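PDB 3T6C: putative ManD family dehydratase from Pantoea ananatis, which catalyses, at a low rate in vitro, the magnesium-dependent dehydration of D-gluconate to 2-dehydro-3-deoxy-D-gluconate. Local coordinates for residues 179-183 against 246-250; 213-219 against 429-433; 269-275 against 292-298. All coordinates share one frame; numbering follows the deposited sequence.

Contacts 1 and 3 are wholly buried and share one site. Both touch the magnesium ion and the bound D-gluconic acid, and the loop after strand 242-246 sits beside strand 270-272, so backbone hydrogen bonds join Ala247 to Glu272 and Glu249 to Asp273. Contact 1 joins two loops at the strand ends by a ring stack and a water. Contact 3 joins two neighbouring parallel strands by backbone bonds and ends in a cluster of carboxylates. Contact 2 lies farther out and is partly buried. It pairs two short strands from outside the barrel sheet of contact 3, with no metal or substrate. Its Phe217 packs against Arg250 of contact 1; the contact centres are about 12 Å apart.

Contact 1: residues 179-183 against 246-250; sequences GMYGG and DAHER. With MG (magnesium ion), chain C; GCO (D-gluconic acid), chain D; EDO (1,2-ethanediol), chain G.
Tyr181 lays its ring over the ring of His248 in a face-to-face stack. The centroids are 3.8 Å apart and the planes are turned by 27°. His248 CD2 sits over the middle of the tyrosine ring, while the histidine is met nearer its rim, by Tyr181 CD2. Met180 CG covers the opposite face of the tyrosine. Tyr181 CG is anti to the carbonyl carbon (chi1 -50°), which sends the hydroxyl to the substrate. Tyr181 OH lies 2.5 Å from O3 of the D-gluconic acid, a very short hydrogen bond, and also bonds Arg175. His248 NE2 meets O4 of the same ligand at 2.9 Å, nearly straight. Asp246 OD2 lies 3.7 Å from Tyr181 CE1 and binds the magnesium ion at 2.0 Å. The segments lie in the loop after strand 173-176 and at the end of strand 242-246 with its following loop, in the barrel domain of the mandelate racemase/muconate lactonizing enzyme family. As in related enzymes, Tyr181 and His248 probably act as proton donors or acceptors. Ala247 to Arg250 form a type I' turn, and His248 at its second position lies against the tyrosine ring. Away from the ligand the fit is looser. The Arg250 guanidinium passes with one face toward Tyr181 O, which is 3.8 Å from NH1, and its NE bonds Pro440 O instead. Between the backbones a water takes the N-H of Gly182 and donates to Asp246 O at 3.1 Å and, weakly, to Ala247 O. Gly182 O accepts a bond from O2 of a 1,2-ethanediol molecule, probably a crystallisation additive, at 2.7 Å.

Contact 2: residues 213-219 against 429-433; sequences PGIYFDP and MARTP. With EDO (1,2-ethanediol), chain G.
Ile215 N donates to Met429 O at 2.8 Å, an almost straight bond. Arg431 N then donates to Ile215 O, and Arg431 O accepts from Phe217 N, both at 3.0 Å. This is a parallel pairing of strands 215-216 and 430-431, with Ile215 beside Ala430 and Tyr216 beside Arg431. Arg431 adds a side-chain bond. Its chain runs extended from CG to NE, and NE reaches Pro213 O at 2.9 Å, approaching from above the carbonyl plane. A water joins the same oxygen to Arg431 NH2. NH1 bonds Gly435 O and forms a salt bridge with Asp93 of a second subunit. The Tyr216 ring crosses this arginine at a slant: Arg431 CB sits over its face, toward the rim, 3.9 Å from the centroid, a CH-pi contact. The Tyr216 hydroxyl is hydrogen-bonded to Ala212 O. Farther along, Phe217 CE1 touches Ala430 CB at 4.0 Å, and Phe217 CZ rests near Thr432 CG2. Pro219 CD touches Pro433 CD at 4.0 Å. The chain leading into helix 219-237 is thus joined to the C-terminal region mainly by backbone bonds. Arg431 is the one side chain that hydrogen-bonds across, and the same guanidinium carries the link to Asp93 of the second subunit.

Contact 3: residues 269-275 against 292-298; sequences FFLEDPV and TPIAMGE. With MG (magnesium ion), chain C; GCO (D-gluconic acid), chain D.
Phe270 lies with one ring face over Ala295. The Ala295 CB methyl sits above the ring centre, 3.6 Å from the centroid, in a CH-pi contact. With CG between its backbone N and carbonyl carbon (chi1 66°), Phe270 swings its ring across to the neighbouring strand. Strands 270-272 and 294-296 run parallel. Leu271 N donates to Pro293 O, Ala295 N to Leu271 O, and Asp273 N to Ala295 O. On the face bearing Leu271 and Ile294, Pro274 CG packs on Ile294 CG2 at 3.9 Å, and helix 283-289 covers the isoleucine. Met296, bent at chi2 and chi3, curls its end toward the other segment, so that CE rests on Val275 CG2 at 3.7 Å. At the C-terminal ends of the strands the contact turns polar. Asp273 OD1 takes a weak bond from Gly297 N, and OD2 accepts from a magnesium-bound water at 2.7 Å. Glu272 and Glu298 both have extended ends, but their side chains cross at about a right angle. Glu272 OE2 and Glu298 OE1 come within 2.9 Å of each other because both bind the magnesium ion, Glu272 OE2 at 2.0 Å and Glu298 OE1 at 2.2 Å. The ion probably offsets their repulsion. Arg319 holds Glu272 OE2 as well, and Tyr103 of a second subunit bonds Glu298 OE2. Asp246, two oxygens of D-gluconic acid and the water complete six-fold coordination. Metal ligands at the C-terminal ends of successive parallel strands, joined here by a beta-alpha-beta unit through helix 283-289, are characteristic of the enolase superfamily barrel.

Contact 1: residues 179-183 against 246-250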
loop_
_atom_site.group_PDB
_atom_site.type_symbol
_atom_site.label_atom_id
_atom_site.label_comp_id
_atom_site.label_asym_id
_atom_site.label_seq_id
_atom_site.Cartn_x
_atom_site.Cartn_y
_atom_site.Cartn_z
ATOM N N GLY A 179 28.061 21.522 -23.037
ATOM C CA GLY A 179 27.635 20.790 -24.247
ATOM C C GLY A 179 26.129 20.508 -24.338
ATOM O O GLY A 179 25.689 19.443 -24.839
ATOM N N MET A 180 25.319 21.452 -23.870
ATOM C CA MET A 180 23.845 21.304 -23.911
ATOM C C MET A 180 23.342 19.946 -23.384
ATOM O O MET A 180 23.625 19.622 -22.233
ATOM C CB MET A 180 23.234 21.670 -25.266
ATOM C CG MET A 180 21.801 22.252 -25.095
ATOM S SD MET A 180 21.106 22.641 -26.703
ATOM C CE MET A 180 21.865 24.223 -27.034
ATOM N N TYR A 181 22.613 19.149 -24.192
ATOM C CA TYR A 181 22.005 17.886 -23.667
ATOM C C TYR A 181 22.876 16.652 -23.973
ATOM O O TYR A 181 23.315 16.459 -25.122
ATOM C CB TYR A 181 20.587 17.727 -24.233
ATOM C CG TYR A 181 19.751 18.984 -24.047
ATOM C CD1 TYR A 181 19.669 19.599 -22.792
ATOM C CD2 TYR A 181 19.032 19.547 -25.103
ATOM C CE1 TYR A 181 18.958 20.708 -22.597
ATOM C CE2 TYR A 181 18.272 20.720 -24.901
ATOM C CZ TYR A 181 18.243 21.285 -23.636
ATOM O OH TYR A 181 17.487 22.440 -23.402
ATOM N N GLY A 182 23.197 15.853 -22.959
ATOM C CA GLY A 182 24.077 14.692 -23.174
ATOM C C GLY A 182 25.537 15.081 -23.437
ATOM O O GLY A 182 26.394 14.218 -23.700
ATOM N N GLY A 183 25.820 16.381 -23.431
ATOM C CA GLY A 183 27.164 16.856 -23.703
ATOM C C GLY A 183 27.413 16.998 -25.204
ATOM O O GLY A 183 28.516 17.353 -25.607
ATOM N N ASP A 246 19.459 20.522 -16.678
ATOM C CA ASP A 246 18.461 19.728 -17.407
ATOM C C ASP A 246 19.097 18.425 -17.897
ATOM O O ASP A 246 19.983 18.444 -18.807
ATOM C CB ASP A 246 17.975 20.580 -18.607
ATOM C CG ASP A 246 16.759 19.988 -19.333
ATOM O OD1 ASP A 246 16.384 18.812 -19.115
ATOM O OD2 ASP A 246 16.149 20.742 -20.144
ATOM N N ALA A 247 18.682 17.296 -17.309
ATOM C CA ALA A 247 19.219 15.989 -17.744
ATOM C C ALA A 247 18.590 15.555 -19.062
ATOM O O ALA A 247 19.147 14.710 -19.735
ATOM C CB ALA A 247 18.937 14.970 -16.685
ATOM N N HIS A 248 17.423 16.121 -19.401
ATOM C CA HIS A 248 16.809 15.947 -20.744
ATOM C C HIS A 248 16.692 14.493 -21.169
ATOM O O HIS A 248 17.016 14.123 -22.302
ATOM C CB HIS A 248 17.587 16.752 -21.788
ATOM C CG HIS A 248 16.745 17.270 -22.927
ATOM N ND1 HIS A 248 16.305 16.466 -23.959
ATOM C CD2 HIS A 248 16.317 18.523 -23.216
ATOM C CE1 HIS A 248 15.630 17.199 -24.836
ATOM N NE2 HIS A 248 15.618 18.453 -24.406
ATOM N N GLU A 249 16.259 13.665 -20.205
ATOM C CA GLU A 249 15.999 12.205 -20.383
ATOM C C GLU A 249 17.186 11.421 -21.001
ATOM O O GLU A 249 16.959 10.360 -21.576
ATOM C CB GLU A 249 14.682 11.924 -21.179
ATOM C CG GLU A 249 14.632 12.480 -22.650
ATOM C CD GLU A 249 13.322 12.179 -23.429
ATOM O OE1 GLU A 249 12.395 11.574 -22.844
ATOM O OE2 GLU A 249 13.273 12.520 -24.650
ATOM N N ARG A 250 18.424 11.905 -20.808
ATOM C CA ARG A 250 19.565 11.348 -21.544
ATOM C C ARG A 250 20.274 10.207 -20.846
ATOM O O ARG A 250 21.294 9.733 -21.344
ATOM C CB ARG A 250 20.582 12.458 -21.850
ATOM C CG ARG A 250 20.110 13.428 -22.897
ATOM C CD ARG A 250 20.104 12.774 -24.256
ATOM N NE ARG A 250 19.726 13.686 -25.360
ATOM C CZ ARG A 250 20.457 13.926 -26.442
ATOM N NH1 ARG A 250 21.671 13.386 -26.618
ATOM N NH2 ARG A 250 19.944 14.717 -27.391
HETATM MG MG MG C . 14.185 20.887 -20.694
HETATM C C1 GCO D . 14.148 23.282 -22.365
HETATM C C2 GCO D . 13.907 22.189 -23.337
HETATM C C3 GCO D . 14.166 22.555 -24.786
HETATM C C4 GCO D . 13.632 21.484 -25.714
HETATM C C5 GCO D . 13.074 22.120 -26.964
HETATM C C6 GCO D . 12.492 21.118 -27.946
HETATM O O1A GCO D . 14.082 24.503 -22.696
HETATM O O1B GCO D . 14.277 22.971 -21.137
HETATM O O2 GCO D . 14.477 21.005 -22.844
HETATM O O3 GCO D . 15.531 22.718 -24.903
HETATM O O4 GCO D . 14.703 20.615 -26.034
HETATM O O5 GCO D . 12.092 23.016 -26.595
HETATM O O6 GCO D . 11.930 21.696 -29.108
HETATM C C1 EDO G . 29.431 14.091 -26.650
HETATM O O1 EDO G . 30.616 14.784 -27.056
HETATM C C2 EDO G . 29.768 13.231 -25.424
HETATM O O2 EDO G . 28.561 12.947 -24.677
HETATM O O HOH W 1 21.394 16.524 -20.835
HETATM O O HOH W 2 14.243 18.791 -20.660
#

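Contact 2: residues 213-219 against 429-433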
loop_
_atom_site.group_PDB
_atom_site.type_symbol
_atom_site.label_atom_id
_atom_site.label_comp_id
_atom_site.label_asym_id
_atom_site.label_seq_id
_atom_site.Cartn_x
_atom_site.Cartn_y
_atom_site.Cartn_z
ATOM N N PRO A 213 24.022 6.557 -38.957
ATOM C CA PRO A 213 24.051 8.025 -38.844
ATOM C C PRO A 213 23.312 8.517 -37.597
ATOM O O PRO A 213 22.282 7.968 -37.199
ATOM C CB PRO A 213 23.242 8.461 -40.069
ATOM C CG PRO A 213 23.461 7.334 -41.057
ATOM C CD PRO A 213 23.425 6.094 -40.216
ATOM N N GLY A 214 23.798 9.585 -36.989
ATOM C CA GLY A 214 23.109 10.144 -35.849
ATOM C C GLY A 214 23.974 11.135 -35.111
ATOM O O GLY A 214 25.147 11.318 -35.509
ATOM N N ILE A 215 23.429 11.744 -34.049
ATOM C CA ILE A 215 24.224 12.644 -33.235
ATOM C C ILE A 215 24.587 11.825 -31.997
ATOM O O ILE A 215 23.737 11.537 -31.147
ATOM C CB ILE A 215 23.408 13.896 -32.791
ATOM C CG1 ILE A 215 22.730 14.557 -34.010
ATOM C CG2 ILE A 215 24.302 14.819 -32.019
ATOM C CD1 ILE A 215 23.677 14.898 -35.153
ATOM N N TYR A 216 25.850 11.399 -31.929
ATOM C CA TYR A 216 26.324 10.506 -30.872
ATOM C C TYR A 216 26.633 11.239 -29.583
ATOM O O TYR A 216 27.144 12.399 -29.566
ATOM C CB TYR A 216 27.531 9.699 -31.389
ATOM C CG TYR A 216 27.075 8.584 -32.280
ATOM C CD1 TYR A 216 26.579 8.838 -33.557
ATOM C CD2 TYR A 216 27.076 7.286 -31.813
ATOM C CE1 TYR A 216 26.121 7.785 -34.355
ATOM C CE2 TYR A 216 26.605 6.235 -32.576
ATOM C CZ TYR A 216 26.141 6.495 -33.843
ATOM O OH TYR A 216 25.666 5.457 -34.595
ATOM N N PHE A 217 26.291 10.571 -28.480
ATOM C CA PHE A 217 26.597 11.112 -27.144
ATOM C C PHE A 217 26.874 9.955 -26.237
ATOM O O PHE A 217 26.572 8.819 -26.611
ATOM C CB PHE A 217 25.449 11.968 -26.624
ATOM C CG PHE A 217 24.261 11.154 -26.152
ATOM C CD1 PHE A 217 23.438 10.501 -27.072
ATOM C CD2 PHE A 217 23.986 11.063 -24.796
ATOM C CE1 PHE A 217 22.324 9.729 -26.632
ATOM C CE2 PHE A 217 22.880 10.329 -24.336
ATOM C CZ PHE A 217 22.037 9.660 -25.246
ATOM N N ASP A 218 27.499 10.203 -25.072
ATOM C CA ASP A 218 27.849 9.129 -24.162
ATOM C C ASP A 218 27.141 9.431 -22.843
ATOM O O ASP A 218 27.608 10.298 -22.078
ATOM C CB ASP A 218 29.369 9.042 -24.002
ATOM C CG ASP A 218 29.793 7.851 -23.134
ATOM O OD1 ASP A 218 29.121 7.532 -22.155
ATOM O OD2 ASP A 218 30.731 7.138 -23.474
ATOM N N PRO A 219 26.082 8.673 -22.538
ATOM C CA PRO A 219 25.355 8.929 -21.292
ATOM C C PRO A 219 26.205 8.768 -20.040
ATOM O O PRO A 219 25.912 9.489 -19.091
ATOM C CB PRO A 219 24.235 7.883 -21.273
ATOM C CG PRO A 219 24.348 7.068 -22.512
ATOM C CD PRO A 219 25.527 7.548 -23.332
ATOM N N MET A 429 17.798 12.555 -33.703
ATOM C CA MET A 429 18.381 11.213 -33.849
ATOM C C MET A 429 19.612 11.247 -32.930
ATOM O O MET A 429 20.757 11.500 -33.366
ATOM C CB MET A 429 18.828 11.058 -35.321
ATOM C CG MET A 429 19.477 9.717 -35.650
ATOM S SD MET A 429 18.256 8.366 -35.590
ATOM C CE MET A 429 17.266 8.732 -37.045
ATOM N N ALA A 430 19.402 10.809 -31.697
ATOM C CA ALA A 430 20.475 10.803 -30.696
ATOM C C ALA A 430 20.841 9.366 -30.454
ATOM O O ALA A 430 19.964 8.554 -30.158
ATOM C CB ALA A 430 19.964 11.458 -29.388
ATOM N N ARG A 431 22.116 9.016 -30.653
ATOM C CA ARG A 431 22.507 7.622 -30.494
ATOM C C ARG A 431 23.619 7.499 -29.467
ATOM O O ARG A 431 24.489 8.371 -29.374
ATOM C CB ARG A 431 22.940 7.038 -31.854
ATOM C CG ARG A 431 21.781 6.912 -32.846
ATOM C CD ARG A 431 22.267 6.273 -34.127
ATOM N NE ARG A 431 21.226 6.183 -35.140
ATOM C CZ ARG A 431 20.366 5.172 -35.291
ATOM N NH1 ARG A 431 20.312 4.149 -34.426
ATOM N NH2 ARG A 431 19.499 5.213 -36.308
ATOM N N THR A 432 23.551 6.445 -28.657
ATOM C CA THR A 432 24.645 6.134 -27.707
ATOM C C THR A 432 25.815 5.534 -28.494
ATOM O O THR A 432 25.723 5.284 -29.685
ATOM C CB THR A 432 24.160 5.189 -26.572
ATOM O OG1 THR A 432 23.822 3.924 -27.163
ATOM C CG2 THR A 432 22.920 5.779 -25.883
ATOM N N PRO A 433 26.964 5.327 -27.835
ATOM C CA PRO A 433 28.163 4.913 -28.578
ATOM C C PRO A 433 27.983 3.644 -29.384
ATOM O O PRO A 433 28.605 3.520 -30.421
ATOM C CB PRO A 433 29.193 4.734 -27.455
ATOM C CG PRO A 433 28.830 5.895 -26.540
ATOM C CD PRO A 433 27.314 5.753 -26.463
HETATM C C1 EDO G . 29.431 14.091 -26.650
HETATM O O1 EDO G . 30.616 14.784 -27.056
HETATM C C2 EDO G . 29.768 13.231 -25.424
HETATM O O2 EDO G . 28.561 12.947 -24.677
HETATM O O HOH W 3 20.087 7.092 -38.668
#

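Contact 3: residues 269-275 against 292-298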
loop_
_atom_site.group_PDB
_atom_site.type_symbol
_atom_site.label_atom_id
_atom_site.label_comp_id
_atom_site.label_asym_id
_atom_site.label_seq_id
_atom_site.Cartn_x
_atom_site.Cartn_y
_atom_site.Cartn_z
ATOM N N PHE A 269 18.558 24.526 -7.757
ATOM C CA PHE A 269 17.182 24.982 -7.683
ATOM C C PHE A 269 16.268 23.863 -8.212
ATOM O O PHE A 269 15.215 23.573 -7.611
ATOM C CB PHE A 269 17.019 26.304 -8.475
ATOM C CG PHE A 269 15.636 26.864 -8.429
ATOM C CD1 PHE A 269 15.243 27.643 -7.359
ATOM C CD2 PHE A 269 14.766 26.692 -9.508
ATOM C CE1 PHE A 269 13.957 28.203 -7.292
ATOM C CE2 PHE A 269 13.453 27.246 -9.429
ATOM C CZ PHE A 269 13.074 27.982 -8.321
ATOM N N PHE A 270 16.643 23.270 -9.339
ATOM C CA PHE A 270 16.055 21.986 -9.713
ATOM C C PHE A 270 16.935 21.221 -10.680
ATOM O O PHE A 270 17.762 21.829 -11.356
ATOM C CB PHE A 270 14.578 22.091 -10.166
ATOM C CG PHE A 270 14.282 22.866 -11.477
ATOM C CD1 PHE A 270 14.840 22.553 -12.709
ATOM C CD2 PHE A 270 13.312 23.883 -11.457
ATOM C CE1 PHE A 270 14.463 23.214 -13.919
ATOM C CE2 PHE A 270 12.940 24.558 -12.650
ATOM C CZ PHE A 270 13.511 24.234 -13.875
ATOM N N LEU A 271 16.750 19.906 -10.707
ATOM C CA LEU A 271 17.266 18.987 -11.755
ATOM C C LEU A 271 16.064 18.624 -12.615
ATOM O O LEU A 271 15.044 18.103 -12.081
ATOM C CB LEU A 271 17.863 17.737 -11.111
ATOM C CG LEU A 271 18.292 16.650 -12.093
ATOM C CD1 LEU A 271 19.446 17.195 -13.011
ATOM C CD2 LEU A 271 18.722 15.419 -11.302
ATOM N N GLU A 272 16.174 18.896 -13.911
ATOM C CA GLU A 272 15.009 18.788 -14.802
ATOM C C GLU A 272 15.078 17.497 -15.654
ATOM O O GLU A 272 16.168 17.041 -16.098
ATOM C CB GLU A 272 14.958 20.027 -15.701
ATOM C CG GLU A 272 13.878 20.053 -16.780
ATOM C CD GLU A 272 14.117 21.216 -17.707
ATOM O OE1 GLU A 272 14.867 22.163 -17.308
ATOM O OE2 GLU A 272 13.490 21.230 -18.796
ATOM N N ASP A 273 13.926 16.889 -15.857
ATOM C CA ASP A 273 13.713 15.718 -16.723
ATOM C C ASP A 273 14.726 14.602 -16.477
ATOM O O ASP A 273 15.387 14.107 -17.398
ATOM C CB ASP A 273 13.674 16.117 -18.205
ATOM C CG ASP A 273 12.391 16.926 -18.573
ATOM O OD1 ASP A 273 11.581 17.240 -17.676
ATOM O OD2 ASP A 273 12.190 17.265 -19.783
ATOM N N PRO A 274 14.828 14.175 -15.219
ATOM C CA PRO A 274 15.733 13.042 -14.965
ATOM C C PRO A 274 15.227 11.750 -15.651
ATOM O O PRO A 274 16.056 10.831 -15.860
ATOM C CB PRO A 274 15.627 12.884 -13.432
ATOM C CG PRO A 274 14.192 13.405 -13.098
ATOM C CD PRO A 274 14.191 14.670 -13.981
ATOM N N VAL A 275 13.929 11.669 -15.989
ATOM C CA VAL A 275 13.390 10.503 -16.700
ATOM C C VAL A 275 12.522 10.981 -17.879
ATOM O O VAL A 275 11.984 12.100 -17.885
ATOM C CB VAL A 275 12.564 9.521 -15.825
ATOM C CG1 VAL A 275 13.424 8.989 -14.654
ATOM C CG2 VAL A 275 11.303 10.192 -15.295
ATOM N N THR A 292 17.317 16.497 -3.900
ATOM C CA THR A 292 17.485 17.515 -4.948
ATOM C C THR A 292 16.109 17.807 -5.567
ATOM O O THR A 292 15.380 16.886 -5.918
ATOM C CB THR A 292 18.423 16.964 -6.021
ATOM O OG1 THR A 292 19.775 16.912 -5.476
ATOM C CG2 THR A 292 18.367 17.781 -7.338
ATOM N N PRO A 293 15.717 19.084 -5.678
ATOM C CA PRO A 293 14.394 19.319 -6.268
ATOM C C PRO A 293 14.292 18.862 -7.718
ATOM O O PRO A 293 15.305 18.961 -8.452
ATOM C CB PRO A 293 14.233 20.856 -6.156
ATOM C CG PRO A 293 15.200 21.275 -5.043
ATOM C CD PRO A 293 16.362 20.333 -5.220
ATOM N N ILE A 294 13.113 18.388 -8.119
ATOM C CA ILE A 294 12.934 17.762 -9.428
ATOM C C ILE A 294 11.889 18.527 -10.239
ATOM O O ILE A 294 10.821 18.831 -9.745
ATOM C CB ILE A 294 12.461 16.287 -9.274
ATOM C CG1 ILE A 294 13.551 15.450 -8.559
ATOM C CG2 ILE A 294 12.151 15.633 -10.637
ATOM C CD1 ILE A 294 14.898 15.393 -9.275
ATOM N N ALA A 295 12.215 18.813 -11.502
ATOM C CA ALA A 295 11.252 19.391 -12.446
ATOM C C ALA A 295 11.002 18.372 -13.549
ATOM O O ALA A 295 11.933 17.700 -14.015
ATOM C CB ALA A 295 11.808 20.677 -13.079
ATOM N N MET A 296 9.733 18.267 -13.988
ATOM C CA MET A 296 9.394 17.372 -15.091
ATOM C C MET A 296 8.310 17.980 -15.900
ATOM O O MET A 296 7.400 18.624 -15.353
ATOM C CB MET A 296 8.793 16.033 -14.554
ATOM C CG MET A 296 9.782 15.021 -13.947
ATOM S SD MET A 296 10.719 14.108 -15.195
ATOM C CE MET A 296 9.407 13.295 -16.110
ATOM N N GLY A 297 8.314 17.595 -17.177
ATOM C CA GLY A 297 7.088 17.666 -17.955
ATOM C C GLY A 297 6.949 18.488 -19.205
ATOM O O GLY A 297 5.829 18.579 -19.709
ATOM N N GLU A 298 8.018 19.061 -19.732
ATOM C CA GLU A 298 7.876 19.785 -21.014
ATOM C C GLU A 298 7.317 18.872 -22.100
ATOM O O GLU A 298 6.666 19.371 -23.042
ATOM C CB GLU A 298 9.221 20.411 -21.486
ATOM C CG GLU A 298 10.222 19.348 -21.909
ATOM C CD GLU A 298 11.629 19.902 -22.103
ATOM O OE1 GLU A 298 12.111 20.655 -21.244
ATOM O OE2 GLU A 298 12.276 19.602 -23.115
HETATM MG MG MG C . 14.185 20.887 -20.694
HETATM C C1 GCO D . 14.148 23.282 -22.365
HETATM C C2 GCO D . 13.907 22.189 -23.337
HETATM C C3 GCO D . 14.166 22.555 -24.786
HETATM C C4 GCO D . 13.632 21.484 -25.714
HETATM C C5 GCO D . 13.074 22.120 -26.964
HETATM C C6 GCO D . 12.492 21.118 -27.946
HETATM O O1A GCO D . 14.082 24.503 -22.696
HETATM O O1B GCO D . 14.277 22.971 -21.137
HETATM O O2 GCO D . 14.477 21.005 -22.844
HETATM O O3 GCO D . 15.531 22.718 -24.903
HETATM O O4 GCO D . 14.703 20.615 -26.034
HETATM O O5 GCO D . 12.092 23.016 -26.595
HETATM O O6 GCO D . 11.930 21.696 -29.108
HETATM O O HOH W 4 9.404 16.257 -19.770
HETATM O O HOH W 5 10.752 19.674 -18.627
HETATM O O HOH W 2 14.243 18.791 -20.660
#